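Local coordinates for pyrrolidone-carboxylate peptidase (Pyrococcus furiosus, PDB 1X10), which removes N-terminal pyroglutamyl (5-oxoproline) residues from peptides, generally when the second residue is not proline, as a thiol protease of family C15, at residues T114-I117 / K118-K122. The protein carries 3 engineered substitutions. Sequence-based numbering, arbitrary orientation.
Sequences TLPI and KKIMK
P116 and I117 open the helix by passing their carbonyls to I120 and M121: I120 N donates to P116 O at 3.0 Å (N-H...O 157°), and M121 N donates to I117 O, likewise at 3.0 Å. Both bonds span four residues, as in a regular alpha-helix, and the second is the straighter (M121 N-H...O 164°). P116 is the N-cap residue and also the centre of an inverse gamma turn, whose bond from I117 N to L115 O is weak; the chain thus turns tightly just before its first helical turn.

Apolar contact converges on I120. With CG1 anti to its own carbonyl carbon (chi1 -69°) and chi2 extended, the branch reaches back along the chain: CG1 lies 3.2 Å from P116 O and 4.1 Å from P116 CG, the isoleucine branch running obliquely to the proline ring. Its tip, CD1, continues to L115 CB at 4.1 Å, one methyl bridging ring and leucine. Cutting I120 back to an alanine would probably open a gap beside the P116 ring and leave L115 CB without this methyl partner.

I117, the first residue of the helix, has its CB directed away from residues 118-122, although CG1 stays 3.1 Å from K118 N; its side chain lies about 7 Å from that of the active-site E79. K119 leads outward to a salt bridge with E206, and K118 NZ pairs with D100 of the second subunit. Residues 114-116 lie in the loop that leads from strand 110-112 into helix 117-126: L115 and P116 rest on M161 of strand 161-167, P116 and I120 pack on V202 of helix 189-206, and I117, I120 and M121 meet I78 of strand 76-83.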
loop_
_atom_site.group_PDB
_atom_site.type_symbol
_atom_site.label_atom_id
_atom_site.label_comp_id
_atom_site.label_asym_id
_atom_site.label_seq_id
_atom_site.Cartn_x
_atom_site.Cartn_y
_atom_site.Cartn_z
ATOM N N THR A 114 -17.248 13.792 20.038
ATOM C CA THR A 114 -18.445 14.609 20.082
ATOM C C THR A 114 -18.350 15.781 19.105
ATOM O O THR A 114 -19.143 16.715 19.155
ATOM C CB THR A 114 -18.738 15.119 21.517
ATOM O OG1 THR A 114 -17.542 15.631 22.105
ATOM C CG2 THR A 114 -19.284 13.984 22.376
ATOM N N LEU A 115 -17.356 15.732 18.224
ATOM C CA LEU A 115 -17.223 16.757 17.201
ATOM C C LEU A 115 -18.205 16.321 16.121
ATOM O O LEU A 115 -18.530 15.135 16.013
ATOM C CB LEU A 115 -15.807 16.767 16.609
ATOM C CG LEU A 115 -14.631 17.181 17.498
ATOM C CD1 LEU A 115 -13.342 17.059 16.705
ATOM C CD2 LEU A 115 -14.822 18.614 17.977
ATOM N N PRO A 116 -18.721 17.267 15.326
ATOM C CA PRO A 116 -19.661 16.891 14.266
ATOM C C PRO A 116 -18.801 16.361 13.115
ATOM O O PRO A 116 -18.624 17.025 12.094
ATOM C CB PRO A 116 -20.349 18.214 13.942
ATOM C CG PRO A 116 -19.230 19.217 14.147
ATOM C CD PRO A 116 -18.579 18.731 15.428
ATOM N N ILE A 117 -18.268 15.154 13.298
ATOM C CA ILE A 117 -17.365 14.560 12.319
ATOM C C ILE A 117 -17.857 14.447 10.883
ATOM O O ILE A 117 -17.089 14.701 9.956
ATOM C CB ILE A 117 -16.843 13.178 12.798
ATOM C CG1 ILE A 117 -17.968 12.147 12.834
ATOM C CG2 ILE A 117 -16.228 13.320 14.192
ATOM C CD1 ILE A 117 -17.476 10.747 13.235
ATOM N N LYS A 118 -19.118 14.079 10.679
ATOM C CA LYS A 118 -19.627 13.973 9.312
ATOM C C LYS A 118 -19.725 15.346 8.638
ATOM O O LYS A 118 -19.411 15.482 7.456
ATOM C CB LYS A 118 -20.989 13.265 9.292
ATOM C CG LYS A 118 -20.912 11.754 9.555
ATOM C CD LYS A 118 -20.002 11.059 8.532
ATOM C CE LYS A 118 -19.861 9.555 8.785
ATOM N NZ LYS A 118 -21.109 8.789 8.511
ATOM N N LYS A 119 -20.154 16.361 9.384
ATOM C CA LYS A 119 -20.252 17.707 8.823
ATOM C C LYS A 119 -18.860 18.256 8.511
ATOM O O LYS A 119 -18.664 18.953 7.514
ATOM C CB LYS A 119 -20.975 18.645 9.790
ATOM C CG LYS A 119 -22.461 18.362 9.926
ATOM C CD LYS A 119 -23.135 19.401 10.799
ATOM C CE LYS A 119 -24.642 19.192 10.843
ATOM N NZ LYS A 119 -25.308 20.192 11.723
ATOM N N ILE A 120 -17.895 17.948 9.372
ATOM C CA ILE A 120 -16.529 18.401 9.157
ATOM C C ILE A 120 -15.995 17.760 7.871
ATOM O O ILE A 120 -15.441 18.443 7.013
ATOM C CB ILE A 120 -15.626 18.018 10.357
ATOM C CG1 ILE A 120 -16.030 18.845 11.580
ATOM C CG2 ILE A 120 -14.163 18.242 10.016
ATOM C CD1 ILE A 120 -15.312 18.454 12.861
ATOM N N MET A 121 -16.178 16.451 7.732
ATOM C CA MET A 121 -15.705 15.753 6.541
ATOM C C MET A 121 -16.337 16.349 5.283
ATOM O O MET A 121 -15.671 16.539 4.264
ATOM C CB MET A 121 -16.038 14.259 6.630
ATOM C CG MET A 121 -15.657 13.467 5.375
ATOM S SD MET A 121 -15.853 11.657 5.522
ATOM C CE MET A 121 -17.621 11.480 5.193
ATOM N N LYS A 122 -17.627 16.647 5.368
ATOM C CA LYS A 122 -18.351 17.214 4.241
ATOM C C LYS A 122 -17.795 18.580 3.837
ATOM O O LYS A 122 -17.604 18.855 2.656
ATOM C CB LYS A 122 -19.837 17.321 4.593
ATOM C CG LYS A 122 -20.740 17.726 3.437
ATOM C CD LYS A 122 -20.643 19.207 3.134
ATOM C CE LYS A 122 -21.240 20.057 4.254
ATOM N NZ LYS A 122 -21.132 21.521 3.970
#